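Local coordinates for SAHS1 (Ramazzottius varieornatus, PDB 5XNA), which is secreted, acts as a molecular shield when water is scarce, and binds lipids, here heptanoic acid, inside a beta barrel, at residues A[9-14]-A[42-47]; A[36-41]-A[130-135]. All coordinates share one frame; numbering follows the deposited sequence.

Contact 1 (A[9-14]-A[42-47]). With MG (magnesium ion), chain E; SHV (heptanoic acid), chain O.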
loop_
_atom_site.group_PDB
_atom_site.type_symbol
_atom_site.label_atom_id
_atom_site.label_comp_id
_atom_site.label_asym_id
_atom_site.label_seq_id
_atom_site.Cartn_x
_atom_site.Cartn_y
_atom_site.Cartn_z
ATOM N N MET A 9 2.903 18.583 -7.737
ATOM C CA MET A 9 3.469 19.036 -9.004
ATOM C C MET A 9 4.578 20.049 -8.749
ATOM O O MET A 9 4.496 20.861 -7.825
ATOM C CB MET A 9 2.386 19.645 -9.889
ATOM C CG MET A 9 1.403 18.622 -10.366
ATOM S SD MET A 9 -0.071 19.337 -11.102
ATOM C CE MET A 9 0.578 20.051 -12.602
ATOM N N GLY A 10 5.635 19.973 -9.537
ATOM C CA GLY A 10 6.703 20.948 -9.446
ATOM C C GLY A 10 8.056 20.323 -9.727
ATOM O O GLY A 10 8.165 19.163 -10.121
ATOM N N LYS A 11 9.096 21.124 -9.506
ATOM C CA LYS A 11 10.485 20.682 -9.608
ATOM C C LYS A 11 11.064 20.564 -8.208
ATOM O O LYS A 11 11.186 21.568 -7.497
ATOM C CB LYS A 11 11.324 21.658 -10.440
ATOM C CG LYS A 11 10.746 21.952 -11.809
ATOM C CD LYS A 11 11.600 22.980 -12.559
ATOM C CE LYS A 11 11.122 23.171 -13.986
ATOM N NZ LYS A 11 9.697 23.598 -14.062
ATOM N N TRP A 12 11.428 19.343 -7.823
ATOM C CA TRP A 12 11.866 19.021 -6.470
ATOM C C TRP A 12 13.313 18.558 -6.500
ATOM O O TRP A 12 13.729 17.867 -7.433
ATOM C CB TRP A 12 10.980 17.921 -5.857
ATOM C CG TRP A 12 9.543 18.261 -5.892
ATOM C CD1 TRP A 12 8.618 17.830 -6.798
ATOM C CD2 TRP A 12 8.841 19.092 -4.962
ATOM N NE1 TRP A 12 7.386 18.361 -6.504
ATOM C CE2 TRP A 12 7.496 19.139 -5.379
ATOM C CE3 TRP A 12 9.226 19.815 -3.825
ATOM C CZ2 TRP A 12 6.524 19.865 -4.689
ATOM C CZ3 TRP A 12 8.261 20.539 -3.142
ATOM C CH2 TRP A 12 6.927 20.558 -3.578
ATOM N N GLU A 13 14.063 18.904 -5.464
ATOM C CA GLU A 13 15.495 18.640 -5.400
ATOM C C GLU A 13 15.838 18.062 -4.038
ATOM O O GLU A 13 15.348 18.555 -3.017
ATOM C CB GLU A 13 16.279 19.935 -5.653
ATOM C CG GLU A 13 17.755 19.871 -5.381
ATOM C CD GLU A 13 18.428 21.182 -5.723
ATOM O OE1 GLU A 13 19.651 21.289 -5.526
ATOM O OE2 GLU A 13 17.720 22.095 -6.206
ATOM N N SER A 14 16.661 17.014 -4.016
ATOM C CA SER A 14 16.914 16.329 -2.752
ATOM C C SER A 14 17.729 17.212 -1.809
ATOM O O SER A 14 18.462 18.110 -2.232
ATOM C CB SER A 14 17.619 14.991 -2.976
ATOM O OG SER A 14 18.871 15.144 -3.624
ATOM N N PHE A 42 16.590 14.700 -8.532
ATOM C CA PHE A 42 15.518 15.621 -8.876
ATOM C C PHE A 42 14.281 14.832 -9.257
ATOM O O PHE A 42 14.365 13.826 -9.972
ATOM C CB PHE A 42 15.895 16.551 -10.030
ATOM C CG PHE A 42 17.108 17.391 -9.759
ATOM C CD1 PHE A 42 18.373 16.885 -9.986
ATOM C CD2 PHE A 42 16.978 18.689 -9.291
ATOM C CE1 PHE A 42 19.504 17.654 -9.741
ATOM C CE2 PHE A 42 18.099 19.458 -9.041
ATOM C CZ PHE A 42 19.367 18.934 -9.269
ATOM N N HIS A 43 13.134 15.288 -8.762
ATOM C CA HIS A 43 11.836 14.805 -9.207
ATOM C C HIS A 43 11.108 15.989 -9.817
ATOM O O HIS A 43 10.911 17.007 -9.148
ATOM C CB HIS A 43 11.007 14.223 -8.050
ATOM C CG HIS A 43 11.493 12.900 -7.552
ATOM N ND1 HIS A 43 11.122 11.706 -8.130
ATOM C CD2 HIS A 43 12.308 12.580 -6.520
ATOM C CE1 HIS A 43 11.699 10.706 -7.485
ATOM N NE2 HIS A 43 12.419 11.211 -6.500
ATOM N N LYS A 44 10.726 15.869 -11.085
ATOM C CA LYS A 44 9.916 16.884 -11.747
ATOM C C LYS A 44 8.612 16.226 -12.157
ATOM O O LYS A 44 8.619 15.195 -12.838
ATOM C CB LYS A 44 10.645 17.486 -12.958
ATOM C CG LYS A 44 11.945 18.184 -12.580
ATOM C CD LYS A 44 12.677 18.767 -13.796
ATOM C CE LYS A 44 14.034 19.307 -13.374
ATOM N NZ LYS A 44 14.871 19.730 -14.531
ATOM N N ILE A 45 7.497 16.791 -11.705
ATOM C CA ILE A 45 6.181 16.242 -11.981
ATOM C C ILE A 45 5.313 17.356 -12.534
ATOM O O ILE A 45 5.167 18.408 -11.897
ATOM C CB ILE A 45 5.537 15.633 -10.727
ATOM C CG1 ILE A 45 6.473 14.581 -10.121
ATOM C CG2 ILE A 45 4.196 15.040 -11.081
ATOM C CD1 ILE A 45 6.034 14.035 -8.739
ATOM N N TRP A 46 4.740 17.133 -13.707
ATOM C CA TRP A 46 3.907 18.144 -14.337
ATOM C C TRP A 46 2.858 17.452 -15.191
ATOM O O TRP A 46 2.949 16.257 -15.479
ATOM C CB TRP A 46 4.758 19.147 -15.147
ATOM C CG TRP A 46 5.377 18.645 -16.443
ATOM C CD1 TRP A 46 4.925 18.890 -17.717
ATOM C CD2 TRP A 46 6.566 17.850 -16.590
ATOM N NE1 TRP A 46 5.752 18.292 -18.636
ATOM C CE2 TRP A 46 6.769 17.651 -17.975
ATOM C CE3 TRP A 46 7.474 17.280 -15.687
ATOM C CZ2 TRP A 46 7.848 16.910 -18.479
ATOM C CZ3 TRP A 46 8.540 16.541 -16.187
ATOM C CH2 TRP A 46 8.720 16.362 -17.571
ATOM N N LYS A 47 1.833 18.211 -15.583
ATOM C CA LYS A 47 0.730 17.667 -16.359
ATOM C C LYS A 47 0.858 18.054 -17.827
ATOM O O LYS A 47 1.265 19.175 -18.150
ATOM C CB LYS A 47 -0.606 18.163 -15.805
ATOM C CG LYS A 47 -1.808 17.435 -16.378
ATOM C CD LYS A 47 -3.069 17.870 -15.643
ATOM C CE LYS A 47 -4.272 17.064 -16.069
ATOM N NZ LYS A 47 -5.461 17.456 -15.258
HETATM MG MG MG E . 13.585 10.350 -4.970
HETATM C C1 SHV O . 14.857 8.443 -5.624
HETATM O O1 SHV O . 13.722 8.350 -6.160
HETATM O O2 SHV O . 14.954 8.904 -4.457
HETATM C C2 SHV O . 16.103 7.996 -6.393
HETATM C C3 SHV O . 16.512 6.589 -5.956
HETATM C C4 SHV O . 15.686 5.557 -6.719
HETATM C C5 SHV O . 15.962 4.156 -6.171
HETATM C C6 SHV O . 14.639 3.406 -6.014
HETATM C C7 SHV O . 14.801 1.941 -6.412
#

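Contact 2 (A[36-41]-A[130-135]). With MG (magnesium ion), chain E; SHV (heptanoic acid), chain O; EDO (1,2-ethanediol), chain M; EDO (1,2-ethanediol), chain F.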
loop_
_atom_site.group_PDB
_atom_site.type_symbol
_atom_site.label_atom_id
_atom_site.label_comp_id
_atom_site.label_asym_id
_atom_site.label_seq_id
_atom_site.Cartn_x
_atom_site.Cartn_y
_atom_site.Cartn_z
ATOM N N GLY A 36 22.817 3.441 -2.950
ATOM C CA GLY A 36 22.647 4.053 -1.652
ATOM C C GLY A 36 23.331 5.400 -1.562
ATOM O O GLY A 36 23.713 6.009 -2.566
ATOM N N GLY A 37 23.493 5.865 -0.339
ATOM C CA GLY A 37 23.950 7.218 -0.154
ATOM C C GLY A 37 22.832 8.207 -0.429
ATOM O O GLY A 37 21.641 7.878 -0.407
ATOM N N ASN A 38 23.233 9.440 -0.710
ATOM C CA ASN A 38 22.303 10.557 -0.802
ATOM C C ASN A 38 22.727 11.470 -1.944
ATOM O O ASN A 38 22.937 12.670 -1.768
ATOM C CB ASN A 38 22.244 11.297 0.540
ATOM C CG ASN A 38 21.238 12.438 0.553
ATOM O OD1 ASN A 38 20.200 12.390 -0.114
ATOM N ND2 ASN A 38 21.535 13.465 1.336
ATOM N N HIS A 39 22.878 10.896 -3.137
ATOM C CA HIS A 39 23.281 11.681 -4.298
ATOM C C HIS A 39 22.157 12.610 -4.742
ATOM O O HIS A 39 20.971 12.279 -4.638
ATOM C CB HIS A 39 23.676 10.768 -5.461
ATOM C CG HIS A 39 24.990 10.078 -5.262
ATOM N ND1 HIS A 39 26.180 10.598 -5.726
ATOM C CD2 HIS A 39 25.303 8.921 -4.635
ATOM C CE1 HIS A 39 27.169 9.785 -5.401
ATOM N NE2 HIS A 39 26.662 8.762 -4.739
ATOM N N LYS A 40 22.550 13.766 -5.277
ATOM C CA LYS A 40 21.594 14.792 -5.667
ATOM C C LYS A 40 20.603 14.216 -6.666
ATOM O O LYS A 40 20.997 13.661 -7.695
ATOM C CB LYS A 40 22.338 15.993 -6.259
ATOM C CG LYS A 40 21.472 17.139 -6.751
ATOM C CD LYS A 40 20.696 17.838 -5.624
ATOM C CE LYS A 40 21.597 18.237 -4.468
ATOM N NZ LYS A 40 20.879 19.111 -3.499
ATOM N N THR A 41 19.321 14.330 -6.345
ATOM C CA THR A 41 18.249 13.679 -7.082
ATOM C C THR A 41 17.158 14.707 -7.329
ATOM O O THR A 41 16.856 15.513 -6.448
ATOM C CB THR A 41 17.688 12.468 -6.292
ATOM O OG1 THR A 41 18.728 11.502 -6.093
ATOM C CG2 THR A 41 16.501 11.798 -7.032
ATOM N N ALA A 130 11.673 3.874 4.270
ATOM C CA ALA A 130 12.671 4.932 4.190
ATOM C C ALA A 130 12.007 6.248 3.810
ATOM O O ALA A 130 10.887 6.291 3.301
ATOM C CB ALA A 130 13.786 4.596 3.193
ATOM N N LYS A 131 12.709 7.337 4.088
ATOM C CA LYS A 131 12.189 8.660 3.823
ATOM C C LYS A 131 13.291 9.525 3.244
ATOM O O LYS A 131 14.474 9.347 3.551
ATOM C CB LYS A 131 11.613 9.305 5.075
ATOM C CG LYS A 131 10.563 8.440 5.736
ATOM C CD LYS A 131 9.436 9.262 6.251
ATOM C CE LYS A 131 8.204 8.413 6.416
ATOM N NZ LYS A 131 6.981 9.239 6.324
ATOM N N ARG A 132 12.885 10.458 2.396
ATOM C CA ARG A 132 13.810 11.428 1.836
ATOM C C ARG A 132 13.052 12.729 1.650
ATOM O O ARG A 132 11.880 12.718 1.277
ATOM C CB ARG A 132 14.385 10.911 0.523
ATOM C CG ARG A 132 15.465 11.740 -0.032
ATOM C CD ARG A 132 16.189 10.948 -1.094
ATOM N NE ARG A 132 17.482 11.526 -1.370
ATOM C CZ ARG A 132 18.131 11.356 -2.508
ATOM N NH1 ARG A 132 17.587 10.634 -3.484
ATOM N NH2 ARG A 132 19.313 11.911 -2.663
ATOM N N TRP A 133 13.703 13.851 1.938
ATOM C CA TRP A 133 13.037 15.139 1.858
ATOM C C TRP A 133 13.609 15.955 0.709
ATOM O O TRP A 133 14.828 15.993 0.507
ATOM C CB TRP A 133 13.164 15.909 3.179
ATOM C CG TRP A 133 12.319 15.282 4.251
ATOM C CD1 TRP A 133 11.062 15.640 4.614
ATOM C CD2 TRP A 133 12.662 14.144 5.053
ATOM N NE1 TRP A 133 10.601 14.805 5.619
ATOM C CE2 TRP A 133 11.567 13.879 5.895
ATOM C CE3 TRP A 133 13.796 13.333 5.148
ATOM C CZ2 TRP A 133 11.573 12.839 6.821
ATOM C CZ3 TRP A 133 13.798 12.297 6.062
ATOM C CH2 TRP A 133 12.693 12.063 6.889
ATOM N N TYR A 134 12.716 16.625 -0.003
ATOM C CA TYR A 134 13.041 17.408 -1.178
ATOM C C TYR A 134 12.588 18.842 -0.965
ATOM O O TYR A 134 11.593 19.097 -0.284
ATOM C CB TYR A 134 12.355 16.814 -2.416
ATOM C CG TYR A 134 12.916 15.470 -2.790
ATOM C CD1 TYR A 134 12.579 14.324 -2.066
ATOM C CD2 TYR A 134 13.786 15.338 -3.870
ATOM C CE1 TYR A 134 13.108 13.084 -2.397
ATOM C CE2 TYR A 134 14.318 14.109 -4.210
ATOM C CZ TYR A 134 13.971 12.985 -3.480
ATOM O OH TYR A 134 14.510 11.774 -3.828
ATOM N N LYS A 135 13.316 19.780 -1.557
ATOM C CA LYS A 135 12.903 21.173 -1.564
ATOM C C LYS A 135 12.546 21.607 -2.980
ATOM O O LYS A 135 13.064 21.074 -3.964
ATOM C CB LYS A 135 14.006 22.076 -1.002
ATOM C CG LYS A 135 15.264 22.100 -1.855
ATOM C CD LYS A 135 16.395 22.845 -1.169
ATOM C CE LYS A 135 17.684 22.696 -1.947
ATOM N NZ LYS A 135 17.506 23.188 -3.343
HETATM MG MG MG E . 13.585 10.350 -4.970
HETATM C C1 SHV O . 14.857 8.443 -5.624
HETATM O O1 SHV O . 13.722 8.350 -6.160
HETATM O O2 SHV O . 14.954 8.904 -4.457
HETATM C C2 SHV O . 16.103 7.996 -6.393
HETATM C C3 SHV O . 16.512 6.589 -5.956
HETATM C C4 SHV O . 15.686 5.557 -6.719
HETATM C C5 SHV O . 15.962 4.156 -6.171
HETATM C C6 SHV O . 14.639 3.406 -6.014
HETATM C C7 SHV O . 14.801 1.941 -6.412
HETATM C C1 EDO M . 20.191 8.249 -5.397
HETATM O O1 EDO M . 20.790 7.071 -5.954
HETATM C C2 EDO M . 20.624 8.394 -3.942
HETATM O O2 EDO M . 22.054 8.401 -3.877
HETATM C C1 EDO F . 21.051 20.197 0.149
HETATM O O1 EDO F . 20.964 20.796 -1.152
HETATM C C2 EDO F . 20.142 20.931 1.132
HETATM O O2 EDO F . 20.257 20.344 2.437
#

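Contact 1 (A[9-14]-A[42-47])
With CG of Glu13 anti to the backbone N (chi1 170°) and CG of Phe42 anti to the carbonyl carbon (chi1 -59°), the two side chains run side by side in the same direction. Glu13 CG lies 3.7 Å from Phe42 CE2, and the carboxylate and ring planes are 42° apart. The carboxylate itself is held by salt bridges to Lys40 and Lys135. Were Phe42 an alanine, the methylenes of Glu13 would probably lose their hydrophobic flank, leaving the chain held mainly by its salt bridges. Lys11 CG and Lys44 CG meet on the same face, 4.0 Å apart, while the ammonium groups stay separate. Beneath them the strands pair antiparallel. Trp12 N gives to His43 O at 2.7 Å and Gly10 N to Ile45 O at 2.9 Å, each answered by a return bond. Gly10 adopts backbone angles at which any side chain would collide with the carbonyl oxygen of Met9. On the other face, with Trp12 and Ile45, His43 NE2 binds magnesium at 2.1 Å, and His54 holds its ND1. Two antiparallel strands joined through helices 21-27 and 32-35, with His43 meeting the ligand carboxylate through magnesium on the inner face, fit the fatty-acid-binding-protein barrel.

Contact 2 (A[36-41]-A[130-135])
Arg132 drives its guanidinium into the loop 36-41, where Asn38, His39 and Thr41 ring its edge with oxygen atoms. The chain is extended from CG to NE, and CG lies anti to the backbone N (chi1 -172°), which carries the charged end across from the strand to the loop. Arg132 NH2 makes the two shorter bonds: 2.6 Å to His39 O, which lies in the guanidinium plane, and 2.7 Å to Asn38 OD1, tilted from that plane. The amide of Asn38 is turned 64° against the guanidinium, and NE adds only a weak bond to the same OD1. Asn38 ND2 is bonded to the backbone of Thr15, which fixes the flip of the amide and presents its oxygen to the arginine. His39 O is gripped twice, since Thr41 OG1 also donates to it at 2.8 Å, and the two donors reach it from opposite faces of its plane. Arg132 NH1 makes a weak bond to Thr41 OG1 at 3.0 Å. A longer bond, 3.3 Å, runs from Arg132 NH1 to O2 of the heptanoic acid. Thr41 CG2, anti to the backbone N, passes 3.8 Å from Tyr134 OH. Thr41 O lies at the edge of the Tyr134 ring, 3.7 Å from Tyr134 CE2, while Tyr134 OH binds magnesium at 2.0 Å. Both carboxylate oxygens of the ligand also bind this ion, and His43 NE2 supplies the remaining ligand of the four. Lys121 NZ and Tyr123 OH are also hydrogen-bonded to the acid. Arginine and tyrosine meeting a fatty-acid carboxylate recall fatty-acid-binding proteins, with magnesium added in this crystal structure; the positive charge would probably favour the ionised acid, while the neutral loop oxygens probably stabilise the buried guanidinium by hydrogen bonding, not by opposite charge.

In the fold
Contact 1 is strand-to-strand pairing within the sheet, whereas contact 2 brings the loop before strand 42-47 onto strand 128-136. Their centres are about 13 Å apart, and strand 10-19 lies between strands 42-47 and 128-136 in the sheet. Ser14 joins them, its N 2.9 Å from Thr41 O in a probable hydrogen bond. Contact 1 is partly buried, with backbone bonds at its centre and charged side chains and Phe42 on its outward face; contact 2 is a buried contact whose bonds come chiefly from one arginine. Both reach the magnesium ion and heptanoic acid, contact 1 through His43, contact 2 through Tyr134 and Arg132.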